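Putative aldehyde dehydrogenase (Burkholderia cenocepacia, PDB 4YWE) probably oxidises aldehydes with NAD or NADP as the electron acceptor, as other members of the aldehyde dehydrogenase family do, and binds calcium and magnesium ions. Local coordinates at residues A[142-147]-A[480-485]; A[169-174]-A[474-479]; A[148-153]-A[225-230]; A[77-82]-A[117-122]; A[413-418]-A[460-465]. One frame throughout, in Å; residues are numbered along the deposited sequence.

Contact 1 of 5, residues A[142-147]-A[480-485]; sequences LTVREP and KTIAIR
Lys480 and Glu146 form a salt bridge at one end of an antiparallel strand pair. NZ of Lys480 lies 2.9 Å from OE2 of Glu146 and takes the syn lone pair of that oxygen, the one on the side of OE1. The lysine chain is bent at its third torsion (chi3 -72°), which turns CE toward the carboxylate, with CE 3.2 Å from Glu146 OE1. Val144 lies alongside the base of the same lysine, the two side chains pointing the same way and Val144 CG2 3.8 Å from Lys480 CB. Farther along this face, CD2 of Leu142 reaches across to CD1 of Ile484 at 3.7 Å and also touches CB of Ile482. Thr143 and Thr481 stand side by side on the other face, methyl CG2 of Thr143 beside OG1 of Thr481.

Four backbone hydrogen bonds set this register. Leu142 and Ile482 exchange one pair, with Ile482 N to Leu142 O at 2.7 Å, and Val144 and Lys480 exchange the other. Thr143 and Thr481 form the non-hydrogen-bonded pair between them, where the CA atoms approach to 4.5 Å. Lys480 NZ has further acceptors in the carbonyls of Ala433 and Leu436 of the second subunit, so its charge joins the strand pair to the interface.

Strand 139-155 also pairs with strand 130-133, where Thr143 OG1 bonds to Glu131 N. Residues 481-484 also pair in parallel with a strand of the second subunit, so the sheet runs on across the interface, while Thr132 of the third subunit packs on Leu142 and Val144.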
# COMPACT_ATOMS: atom_id res chain seq x y z
N LEU A 142 0.26 8.07 -13.15
CA LEU A 142 1.19 7.74 -12.08
C LEU A 142 1.24 8.86 -11.05
O LEU A 142 0.97 10.02 -11.37
CB LEU A 142 2.59 7.45 -12.63
CG LEU A 142 3.37 8.57 -13.31
CD1 LEU A 142 4.86 8.30 -13.22
CD2 LEU A 142 2.96 8.72 -14.77
N THR A 143 1.58 8.51 -9.82
CA THR A 143 1.72 9.49 -8.75
C THR A 143 3.12 9.40 -8.15
O THR A 143 3.68 8.32 -8.02
CB THR A 143 0.68 9.30 -7.64
OG1 THR A 143 0.95 8.09 -6.92
CG2 THR A 143 -0.73 9.24 -8.22
N VAL A 144 3.68 10.56 -7.80
CA VAL A 144 5.00 10.61 -7.19
C VAL A 144 4.93 11.42 -5.90
O VAL A 144 4.28 12.46 -5.85
CB VAL A 144 6.03 11.20 -8.16
CG1 VAL A 144 6.37 10.19 -9.26
CG2 VAL A 144 5.52 12.50 -8.77
N ARG A 145 5.60 10.93 -4.87
CA ARG A 145 5.61 11.62 -3.58
C ARG A 145 6.89 12.43 -3.45
O ARG A 145 7.96 11.89 -3.13
CB ARG A 145 5.46 10.61 -2.44
CG ARG A 145 4.16 9.83 -2.53
CD ARG A 145 3.95 8.90 -1.35
NE ARG A 145 2.73 8.10 -1.53
CZ ARG A 145 1.51 8.53 -1.24
NH1 ARG A 145 1.33 9.75 -0.75
NH2 ARG A 145 0.46 7.75 -1.44
N GLU A 146 6.78 13.73 -3.70
CA GLU A 146 7.93 14.62 -3.72
C GLU A 146 8.06 15.37 -2.41
O GLU A 146 7.06 15.69 -1.77
CB GLU A 146 7.80 15.61 -4.88
CG GLU A 146 7.66 14.96 -6.24
CD GLU A 146 7.24 15.96 -7.29
OE1 GLU A 146 6.53 16.93 -6.94
OE2 GLU A 146 7.61 15.78 -8.47
N PRO A 147 9.31 15.69 -2.02
CA PRO A 147 9.53 16.49 -0.82
C PRO A 147 8.87 17.86 -0.93
O PRO A 147 8.67 18.35 -2.05
CB PRO A 147 11.06 16.62 -0.76
CG PRO A 147 11.51 16.40 -2.17
CD PRO A 147 10.57 15.38 -2.72
N LYS A 480 2.09 14.36 -6.24
CA LYS A 480 1.91 14.91 -7.58
C LYS A 480 1.34 13.83 -8.49
O LYS A 480 1.89 12.73 -8.58
CB LYS A 480 3.22 15.45 -8.14
CG LYS A 480 3.14 15.83 -9.61
CD LYS A 480 4.51 16.16 -10.19
CE LYS A 480 5.04 17.48 -9.67
NZ LYS A 480 6.40 17.79 -10.22
N THR A 481 0.25 14.14 -9.18
CA THR A 481 -0.36 13.19 -10.10
C THR A 481 -0.02 13.54 -11.55
O THR A 481 -0.19 14.69 -11.98
CB THR A 481 -1.88 13.12 -9.92
OG1 THR A 481 -2.19 12.81 -8.56
CG2 THR A 481 -2.49 12.06 -10.82
N ILE A 482 0.45 12.55 -12.30
CA ILE A 482 0.83 12.76 -13.69
C ILE A 482 -0.05 11.92 -14.61
O ILE A 482 0.00 10.69 -14.58
CB ILE A 482 2.31 12.44 -13.92
CG1 ILE A 482 3.18 13.29 -12.98
CG2 ILE A 482 2.69 12.66 -15.37
CD1 ILE A 482 4.65 12.93 -13.01
N ALA A 483 -0.86 12.58 -15.42
CA ALA A 483 -1.78 11.90 -16.33
C ALA A 483 -1.29 11.98 -17.77
O ALA A 483 -1.29 13.05 -18.38
CB ALA A 483 -3.18 12.47 -16.21
N ILE A 484 -0.87 10.84 -18.32
CA ILE A 484 -0.33 10.79 -19.67
C ILE A 484 -1.36 10.27 -20.66
O ILE A 484 -1.80 9.12 -20.57
CB ILE A 484 0.94 9.92 -19.73
CG1 ILE A 484 1.89 10.28 -18.59
CG2 ILE A 484 1.62 10.07 -21.08
CD1 ILE A 484 3.03 9.30 -18.42
N ARG A 485 -1.75 11.11 -21.61
CA ARG A 485 -2.61 10.68 -22.71
C ARG A 485 -1.74 10.24 -23.88
O ARG A 485 -1.10 11.06 -24.53
CB ARG A 485 -3.56 11.81 -23.14
CG ARG A 485 -4.53 11.41 -24.23
CD ARG A 485 -5.44 12.57 -24.61
NE ARG A 485 -6.38 12.21 -25.66
CZ ARG A 485 -6.11 12.28 -26.96
NH1 ARG A 485 -4.92 12.71 -27.37
NH2 ARG A 485 -7.03 11.93 -27.85

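Contact 2 of 5, residues A[169-174]-A[474-479]; sequences GAALAA and YGFTAL
Phe476 meets helix residues Ala170, Ala171 and Ala174 with its CG anti to the carbonyl carbon (chi1 -77°), while a chi2 of -71° turns one ring face to Ala171. The methyl of Ala171 stands over that face, displaced toward the rim, with CB 4.0 Å from the ring centroid in a CH-pi contact. Its nearest ring atom is CD1, at 3.7 Å. CB of Ala170 comes in obliquely on the same side of the ring plane, 3.7 Å from CD2, so successive alanines of the helix touch CD1 and CD2.

One turn on, the methyl of Ala174 reaches the root of the aromatic side chain: its CB is 3.9 Å from CB of Phe476. The same methyl lies 3.7 Å from CG2 of Thr477. That threonine carries CG2 anti to its carbonyl carbon and OG1 between the backbone N and the carbonyl carbon, which directs the methyl to the helix and lets the hydroxyl bond to Leu473 O. Short side chains bring the helix backbone close, with Ala171 CA 3.9 Å from Phe476 CG, and no hydrogen bond links the two segments directly. Instead, Asn176 ND2 bonds to the carbonyls of both Ala171 and Phe476, and His229 meets the aromatic ring with the two planes at about 70°.

The turn between helix 472-475 and strand 477-485 thus packs on the end of helix 160-174. Within the aldehyde dehydrogenase fold this places the contact beside the catalytic region, with the Phe476 side chain about 8 Å from that of Glu256, the predicted active-site residue.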
# COMPACT_ATOMS: atom_id res chain seq x y z
N GLY A 169 14.93 13.50 10.78
CA GLY A 169 15.24 12.21 10.18
C GLY A 169 14.27 11.82 9.08
O GLY A 169 14.67 11.29 8.04
N ALA A 170 12.98 12.08 9.31
CA ALA A 170 11.96 11.77 8.32
C ALA A 170 11.99 12.78 7.17
O ALA A 170 11.81 12.42 6.01
CB ALA A 170 10.58 11.75 8.97
N ALA A 171 12.22 14.04 7.52
CA ALA A 171 12.27 15.11 6.52
C ALA A 171 13.42 14.90 5.55
O ALA A 171 13.27 15.06 4.34
CB ALA A 171 12.39 16.47 7.21
N LEU A 172 14.58 14.54 6.09
CA LEU A 172 15.76 14.28 5.27
C LEU A 172 15.55 13.06 4.38
O LEU A 172 15.90 13.08 3.20
CB LEU A 172 16.99 14.07 6.16
CG LEU A 172 17.62 15.33 6.75
CD1 LEU A 172 18.74 14.97 7.72
CD2 LEU A 172 18.12 16.24 5.64
N ALA A 173 14.97 12.01 4.95
CA ALA A 173 14.72 10.78 4.20
C ALA A 173 13.76 11.04 3.05
O ALA A 173 13.86 10.43 1.99
CB ALA A 173 14.17 9.70 5.12
N ALA A 174 12.83 11.97 3.27
CA ALA A 174 11.85 12.34 2.26
C ALA A 174 12.46 13.20 1.15
O ALA A 174 11.87 13.37 0.09
CB ALA A 174 10.68 13.07 2.90
N TYR A 474 4.75 10.56 4.68
CA TYR A 474 3.63 11.11 3.91
C TYR A 474 3.36 12.56 4.31
O TYR A 474 2.87 13.35 3.50
CB TYR A 474 2.37 10.27 4.11
CG TYR A 474 2.54 8.83 3.68
CD1 TYR A 474 2.64 8.49 2.33
CD2 TYR A 474 2.60 7.81 4.62
CE1 TYR A 474 2.79 7.18 1.94
CE2 TYR A 474 2.75 6.49 4.23
CZ TYR A 474 2.85 6.18 2.89
OH TYR A 474 3.00 4.87 2.50
N GLY A 475 3.69 12.90 5.55
CA GLY A 475 3.55 14.27 6.02
C GLY A 475 4.67 15.17 5.54
O GLY A 475 4.53 16.39 5.52
N PHE A 476 5.79 14.56 5.16
CA PHE A 476 6.95 15.32 4.70
C PHE A 476 7.09 15.29 3.18
O PHE A 476 8.11 15.72 2.63
CB PHE A 476 8.23 14.79 5.35
CG PHE A 476 8.40 15.23 6.78
CD1 PHE A 476 8.70 16.55 7.08
CD2 PHE A 476 8.26 14.33 7.82
CE1 PHE A 476 8.86 16.96 8.39
CE2 PHE A 476 8.42 14.73 9.13
CZ PHE A 476 8.72 16.05 9.42
N THR A 477 6.07 14.77 2.50
CA THR A 477 6.02 14.83 1.04
C THR A 477 4.66 15.36 0.58
O THR A 477 3.73 15.49 1.38
CB THR A 477 6.27 13.45 0.39
OG1 THR A 477 5.28 12.51 0.83
CG2 THR A 477 7.66 12.93 0.72
N ALA A 478 4.57 15.67 -0.71
CA ALA A 478 3.31 16.10 -1.31
C ALA A 478 3.07 15.33 -2.60
O ALA A 478 3.98 15.18 -3.41
CB ALA A 478 3.32 17.59 -1.58
N LEU A 479 1.85 14.84 -2.78
CA LEU A 479 1.55 13.98 -3.92
C LEU A 479 1.37 14.78 -5.20
O LEU A 479 0.62 15.76 -5.25
CB LEU A 479 0.29 13.16 -3.64
CG LEU A 479 0.04 11.99 -4.61
CD1 LEU A 479 1.07 10.90 -4.39
CD2 LEU A 479 -1.38 11.45 -4.46

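Contact 3 of 5, residues A[148-153]-A[225-230]; sequences HGVTGH and PGIDHI
Val150 and Asp228 are joined by hydrogen bonds just ahead of a short parallel pairing of Thr151 with His229 and Gly152 with Ile230, although the touching segments as a whole run 78° apart. Gly152 N gives a hydrogen bond to His229 O at 2.7 Å, and Asp228 N bonds to Val150 O at 2.8 Å. Beyond these the carboxylate takes over: OD2 of Asp228 accepts from Val150 N at 2.8 Å through its anti lone pair, the N-H pointing almost straight at it (176°).

Asp228 CG is anti to its carbonyl carbon, beside its own N, and OD2 reaches Val150 N from there. His148 and His229 have ring planes only 6° apart, nearly parallel but so offset that little of one ring lies above the other. The firmer touch is CB of His229 over one face of the His148 ring, 3.8 Å from its centroid. Val150 CG1 and Ile227 CG1 meet at 4.2 Å, and Ile227 CG2 sits 3.5 Å from Gly152 N.

OD2 also forms a salt bridge with Arg59, so one oxygen is gripped by a backbone N-H and a guanidinium, which would probably stabilise the carboxylate as an anion. His148 NE2 bonds to Gly475 O; with a carbonyl as acceptor, that nitrogen must carry the proton, and the bond helps to set the rotation of the ring lying against His229.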
# COMPACT_ATOMS: atom_id res chain seq x y z
N HIS A 148 8.52 18.46 0.20
CA HIS A 148 7.96 19.81 0.21
C HIS A 148 8.99 20.80 -0.33
O HIS A 148 8.64 21.75 -1.04
CB HIS A 148 7.53 20.21 1.62
CG HIS A 148 6.43 19.38 2.18
ND1 HIS A 148 5.14 19.40 1.68
CD2 HIS A 148 6.41 18.50 3.21
CE1 HIS A 148 4.39 18.57 2.37
NE2 HIS A 148 5.13 18.01 3.31
N GLY A 149 10.25 20.56 0.00
CA GLY A 149 11.33 21.46 -0.36
C GLY A 149 12.15 21.81 0.86
O GLY A 149 13.05 21.07 1.25
N VAL A 150 11.84 22.95 1.47
CA VAL A 150 12.47 23.34 2.72
C VAL A 150 11.49 23.14 3.87
O VAL A 150 10.39 23.69 3.86
CB VAL A 150 12.97 24.80 2.67
CG1 VAL A 150 13.52 25.22 4.02
CG2 VAL A 150 14.03 24.95 1.59
N THR A 151 11.89 22.35 4.86
CA THR A 151 11.05 22.08 6.01
C THR A 151 11.57 22.79 7.26
O THR A 151 12.76 22.77 7.54
CB THR A 151 10.94 20.57 6.31
OG1 THR A 151 12.25 20.02 6.45
CG2 THR A 151 10.20 19.86 5.18
N GLY A 152 10.66 23.43 7.99
CA GLY A 152 11.00 24.08 9.24
C GLY A 152 10.70 23.18 10.42
O GLY A 152 9.69 22.48 10.43
N HIS A 153 11.59 23.19 11.41
CA HIS A 153 11.45 22.28 12.55
C HIS A 153 11.57 23.02 13.88
O HIS A 153 12.61 23.59 14.19
CB HIS A 153 12.51 21.18 12.46
CG HIS A 153 12.47 20.40 11.19
ND1 HIS A 153 11.84 19.18 11.09
CD2 HIS A 153 12.98 20.66 9.96
CE1 HIS A 153 11.96 18.72 9.85
NE2 HIS A 153 12.65 19.61 9.15
N PRO A 225 8.35 33.01 4.38
CA PRO A 225 7.67 32.55 3.17
C PRO A 225 8.48 31.54 2.36
O PRO A 225 7.94 30.94 1.43
CB PRO A 225 7.47 33.84 2.36
CG PRO A 225 7.85 34.97 3.29
CD PRO A 225 8.83 34.39 4.24
N GLY A 226 9.75 31.36 2.71
CA GLY A 226 10.62 30.46 1.98
C GLY A 226 10.61 29.03 2.49
O GLY A 226 11.34 28.18 1.97
N ILE A 227 9.79 28.77 3.50
CA ILE A 227 9.63 27.42 4.04
C ILE A 227 8.34 26.82 3.49
O ILE A 227 7.36 27.53 3.29
CB ILE A 227 9.65 27.45 5.59
CG1 ILE A 227 11.01 27.94 6.08
CG2 ILE A 227 9.34 26.08 6.18
CD1 ILE A 227 11.12 28.05 7.58
N ASP A 228 8.34 25.51 3.24
CA ASP A 228 7.22 24.87 2.57
C ASP A 228 6.38 24.01 3.51
O ASP A 228 5.24 23.66 3.19
CB ASP A 228 7.73 24.02 1.41
CG ASP A 228 8.59 24.82 0.45
OD1 ASP A 228 8.05 25.72 -0.23
OD2 ASP A 228 9.81 24.55 0.38
N HIS A 229 6.95 23.66 4.66
CA HIS A 229 6.25 22.82 5.64
C HIS A 229 6.90 22.97 7.01
O HIS A 229 8.13 23.08 7.11
CB HIS A 229 6.26 21.35 5.20
CG HIS A 229 5.77 20.41 6.25
ND1 HIS A 229 4.45 20.06 6.40
CD2 HIS A 229 6.44 19.73 7.22
CE1 HIS A 229 4.32 19.22 7.40
NE2 HIS A 229 5.51 19.00 7.92
N ILE A 230 6.09 22.97 8.06
CA ILE A 230 6.60 23.14 9.41
C ILE A 230 6.22 21.96 10.29
O ILE A 230 5.06 21.54 10.33
CB ILE A 230 6.10 24.46 10.03
CG1 ILE A 230 6.55 25.65 9.19
CG2 ILE A 230 6.59 24.59 11.46
CD1 ILE A 230 6.10 26.99 9.74

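Contact 4 of 5, residues A[77-82]-A[117-122]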
# COMPACT_ATOMS: atom_id res chain seq x y z
N VAL A 77 23.46 8.11 3.62
CA VAL A 77 23.89 9.24 4.43
C VAL A 77 23.31 9.13 5.83
O VAL A 77 24.03 9.29 6.82
CB VAL A 77 23.50 10.58 3.78
CG1 VAL A 77 23.74 11.73 4.74
CG2 VAL A 77 24.27 10.79 2.48
N LEU A 78 22.02 8.83 5.91
CA LEU A 78 21.35 8.68 7.19
C LEU A 78 21.87 7.46 7.94
O LEU A 78 21.94 7.46 9.17
CB LEU A 78 19.84 8.57 6.99
CG LEU A 78 19.15 9.86 6.53
CD1 LEU A 78 17.66 9.62 6.30
CD2 LEU A 78 19.36 10.97 7.55
N MET A 79 22.23 6.41 7.20
CA MET A 79 22.77 5.20 7.82
C MET A 79 24.14 5.47 8.43
O MET A 79 24.43 5.02 9.53
CB MET A 79 22.85 4.07 6.80
CG MET A 79 23.23 2.73 7.42
SD MET A 79 22.08 2.23 8.72
CE MET A 79 20.72 1.60 7.74
N ARG A 80 24.98 6.19 7.70
CA ARG A 80 26.29 6.58 8.22
C ARG A 80 26.13 7.45 9.46
O ARG A 80 26.85 7.29 10.44
CB ARG A 80 27.11 7.31 7.16
CG ARG A 80 27.77 6.39 6.14
CD ARG A 80 28.77 7.15 5.27
NE ARG A 80 28.12 8.09 4.36
CZ ARG A 80 27.71 7.78 3.14
NH1 ARG A 80 27.89 6.55 2.67
NH2 ARG A 80 27.13 8.69 2.37
N LEU A 81 25.17 8.37 9.40
CA LEU A 81 24.86 9.24 10.53
C LEU A 81 24.38 8.41 11.72
O LEU A 81 24.74 8.69 12.86
CB LEU A 81 23.80 10.27 10.14
CG LEU A 81 23.27 11.18 11.26
CD1 LEU A 81 24.42 11.89 11.96
CD2 LEU A 81 22.28 12.18 10.70
N SER A 82 23.58 7.39 11.43
CA SER A 82 23.09 6.47 12.45
C SER A 82 24.25 5.82 13.20
O SER A 82 24.22 5.70 14.43
CB SER A 82 22.20 5.40 11.83
OG SER A 82 21.77 4.46 12.80
N TYR A 117 16.16 6.18 14.93
CA TYR A 117 15.41 6.99 13.98
C TYR A 117 16.13 7.08 12.64
O TYR A 117 15.54 6.85 11.59
CB TYR A 117 15.18 8.40 14.53
CG TYR A 117 13.98 8.52 15.44
CD1 TYR A 117 12.71 8.19 14.98
CD2 TYR A 117 14.11 8.98 16.74
CE1 TYR A 117 11.60 8.29 15.80
CE2 TYR A 117 13.00 9.09 17.57
CZ TYR A 117 11.76 8.75 17.09
OH TYR A 117 10.66 8.86 17.91
N PHE A 118 17.42 7.40 12.69
CA PHE A 118 18.22 7.55 11.48
C PHE A 118 18.40 6.21 10.77
O PHE A 118 18.38 6.15 9.54
CB PHE A 118 19.58 8.17 11.81
CG PHE A 118 19.49 9.62 12.20
CD1 PHE A 118 18.57 10.46 11.60
CD2 PHE A 118 20.33 10.14 13.17
CE1 PHE A 118 18.48 11.79 11.96
CE2 PHE A 118 20.25 11.47 13.53
CZ PHE A 118 19.33 12.30 12.93
N GLU A 119 18.56 5.14 11.54
CA GLU A 119 18.70 3.80 10.98
C GLU A 119 17.43 3.37 10.25
O GLU A 119 17.48 2.84 9.14
CB GLU A 119 19.02 2.79 12.08
CG GLU A 119 19.16 1.36 11.58
CD GLU A 119 19.32 0.36 12.71
OE1 GLU A 119 18.57 0.45 13.71
OE2 GLU A 119 20.20 -0.52 12.61
N PHE A 120 16.28 3.60 10.89
CA PHE A 120 14.99 3.21 10.34
C PHE A 120 14.70 3.96 9.04
O PHE A 120 14.35 3.35 8.03
CB PHE A 120 13.88 3.47 11.36
CG PHE A 120 12.50 3.11 10.87
CD1 PHE A 120 12.06 1.79 10.90
CD2 PHE A 120 11.65 4.08 10.39
CE1 PHE A 120 10.80 1.46 10.46
CE2 PHE A 120 10.38 3.75 9.94
CZ PHE A 120 9.95 2.44 9.97
N TYR A 121 14.85 5.28 9.07
CA TYR A 121 14.52 6.11 7.92
C TYR A 121 15.52 5.95 6.79
O TYR A 121 15.20 6.21 5.63
CB TYR A 121 14.41 7.57 8.35
CG TYR A 121 13.10 7.88 9.05
CD1 TYR A 121 11.90 7.45 8.52
CD2 TYR A 121 13.08 8.57 10.25
CE1 TYR A 121 10.70 7.71 9.15
CE2 TYR A 121 11.89 8.84 10.90
CZ TYR A 121 10.70 8.41 10.34
OH TYR A 121 9.51 8.67 10.97
N ALA A 122 16.73 5.51 7.12
CA ALA A 122 17.75 5.23 6.11
C ALA A 122 17.27 4.14 5.17
O ALA A 122 17.51 4.20 3.96
CB ALA A 122 19.05 4.82 6.77
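Leu81 and Phe118 meet where helices 71-87 and 104-124 pack antiparallel, their local axes 7.8 Å apart at closest approach and their directions at 157°. CD2 of Leu81 sits over the centre of the Phe118 ring, 3.6 Å from the centroid and 14° off the normal, a well-centred CH-pi contact. Leu81 CG is anti to its backbone N (chi1 175°), which brings CG itself up to CD2 of the ring. Leu78 crosses Phe118 at about a right angle, its CD2 4.2 Å from CD1 of the ring.

Each of the two closest CA pairs, Leu78 with Ala122 and Ser82 with Phe118, has one small member. CB of Ala122 touches CB of Leu78 at 3.8 Å and lies 3.6 Å from Met79 N. The bent chain of Met79 folds its methyl CE back across the boundary to the same Ala122 CB and toward the carbonyl of Glu119. At the other end, Ser82 OG lies 3.3 Å from Glu119 CB and bonds to Ala115 O, one turn back along the opposing helix.

No hydrogen bond joins the two segments, so apolar contact carries their packing. The polar ends turn to partners beyond it: the Glu119 carboxylate forms salt bridges with Arg116 and with Arg76 of the fourth subunit, where Met79 also packs on its counterpart. A glutamate between two arginines is probably ionised, and it places charge at the border of an otherwise apolar helix pair that reaches a subunit interface.

Contact 5 of 5, residues A[413-418]-A[460-465]; sequences TPYGLV and GHSGHG. With MG (magnesium ion), chain J.
Pro414 faces His461 across the contact, its CB over one face of the imidazole, displaced toward the rim and 4.3 Å from the ring centroid. The two are tied by their backbones as well: His461 N donates to Pro414 O at 3.1 Å, approaching from 35° above the carbonyl plane. Ser462 OG lies at the edge of the neighbouring Tyr415 ring, in its plane, and 3.4 Å from Tyr415 CB. The serine CB-OG bond is anti to the carbonyl carbon (chi1 -71°), and OG accepts a nearly straight hydrogen bond from Gly416 N at 2.8 Å. Its own proton can then go to Gly258 O, so the hydroxyl bridges two loops.

Thr413 OG1 accepts from Tyr415 N, forming an ST turn in the loop ahead of strand 418-422. The loop meets the segment around strand 463-464, which pairs with strand 253-256, and the Leu417 side chain lies about 5 Å from that of Glu256, the predicted active-site residue.

Gly460, at positive phi, places its O 2.5 Å from a magnesium ion. Two waters bind the ion, one donating to Gly463 O; the fourth ligand is His250 O of the second subunit, whose ring meets His461 edge-to-face.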
# COMPACT_ATOMS: atom_id res chain seq x y z
N THR A 413 -11.15 14.79 28.57
CA THR A 413 -10.30 15.98 28.56
C THR A 413 -10.18 16.51 27.13
O THR A 413 -10.55 15.81 26.18
CB THR A 413 -8.89 15.67 29.14
OG1 THR A 413 -8.08 15.05 28.14
CG2 THR A 413 -9.00 14.77 30.36
N PRO A 414 -9.70 17.75 26.96
CA PRO A 414 -9.51 18.26 25.59
C PRO A 414 -8.42 17.51 24.83
O PRO A 414 -8.37 17.58 23.60
CB PRO A 414 -9.10 19.72 25.81
CG PRO A 414 -9.61 20.06 27.17
CD PRO A 414 -9.50 18.81 27.97
N TYR A 415 -7.56 16.80 25.55
CA TYR A 415 -6.41 16.13 24.94
C TYR A 415 -6.75 14.73 24.45
O TYR A 415 -7.76 14.14 24.85
CB TYR A 415 -5.25 16.07 25.93
CG TYR A 415 -4.79 17.43 26.42
CD1 TYR A 415 -3.90 18.19 25.68
CD2 TYR A 415 -5.25 17.94 27.63
CE1 TYR A 415 -3.47 19.43 26.13
CE2 TYR A 415 -4.83 19.18 28.09
CZ TYR A 415 -3.94 19.92 27.33
OH TYR A 415 -3.52 21.15 27.78
N GLY A 416 -5.89 14.19 23.59
CA GLY A 416 -6.04 12.85 23.06
C GLY A 416 -4.80 12.44 22.30
O GLY A 416 -4.73 12.60 21.08
N LEU A 417 -3.82 11.91 23.02
CA LEU A 417 -2.52 11.61 22.42
C LEU A 417 -2.18 10.12 22.50
O LEU A 417 -1.93 9.48 21.48
CB LEU A 417 -1.43 12.44 23.11
CG LEU A 417 -0.02 12.38 22.51
CD1 LEU A 417 -0.05 12.78 21.05
CD2 LEU A 417 0.92 13.28 23.29
N VAL A 418 -2.17 9.59 23.72
CA VAL A 418 -1.83 8.19 23.96
C VAL A 418 -2.75 7.63 25.05
O VAL A 418 -3.21 8.37 25.92
CB VAL A 418 -0.33 8.05 24.35
CG1 VAL A 418 -0.03 6.70 25.00
CG2 VAL A 418 0.57 8.26 23.14
N GLY A 460 -7.78 16.50 18.83
CA GLY A 460 -8.20 17.59 19.69
C GLY A 460 -7.08 18.57 19.98
O GLY A 460 -6.35 18.98 19.07
N HIS A 461 -6.93 18.93 21.25
CA HIS A 461 -5.91 19.90 21.65
C HIS A 461 -4.53 19.27 21.78
O HIS A 461 -3.58 19.92 22.21
CB HIS A 461 -6.32 20.57 22.96
CG HIS A 461 -7.36 21.63 22.79
ND1 HIS A 461 -7.27 22.87 23.38
CD2 HIS A 461 -8.52 21.64 22.09
CE1 HIS A 461 -8.32 23.60 23.06
NE2 HIS A 461 -9.10 22.87 22.27
N SER A 462 -4.42 17.99 21.42
CA SER A 462 -3.12 17.32 21.38
C SER A 462 -2.47 17.53 20.02
O SER A 462 -1.36 17.06 19.77
CB SER A 462 -3.27 15.83 21.68
OG SER A 462 -3.58 15.60 23.04
N GLY A 463 -3.16 18.24 19.13
CA GLY A 463 -2.63 18.57 17.82
C GLY A 463 -3.25 17.78 16.69
O GLY A 463 -4.38 17.29 16.80
N HIS A 464 -2.51 17.65 15.59
CA HIS A 464 -2.96 16.87 14.44
C HIS A 464 -1.77 16.50 13.56
O HIS A 464 -0.72 17.14 13.62
CB HIS A 464 -4.00 17.65 13.62
CG HIS A 464 -3.55 19.01 13.19
ND1 HIS A 464 -2.68 19.21 12.14
CD2 HIS A 464 -3.85 20.24 13.67
CE1 HIS A 464 -2.47 20.50 11.99
NE2 HIS A 464 -3.17 21.15 12.91
N GLY A 465 -1.94 15.46 12.75
CA GLY A 465 -0.85 14.94 11.94
C GLY A 465 -0.12 13.83 12.65
O GLY A 465 -0.30 13.62 13.85
MG MG J . -6.77 18.77 16.62
O HOH W 1 -7.18 16.86 15.45
O HOH W 2 -8.94 19.78 17.48

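Overall arrangement
Contacts 1 to 4 are buried, whereas contact 5 is partly buried and lies on the opposite side of the chain's centre from contact 4. Strand 139-155 serves both contacts 1 and 3, first in an antiparallel pair and then in a parallel one; strand 477-485 serves contacts 1 and 2. Contacts 2 and 3 touch where His148 packs on the backbone of Phe476, and Tyr121 of contact 4 packs on Ala170 of contact 2. Contact 4, between helices, and contact 2, between a helix and a turn, rely on methyls against aromatic rings, the strand contacts on backbone bonds and carboxylates, and loop contact 5 on a hydroxyl and a metal shared between subunits.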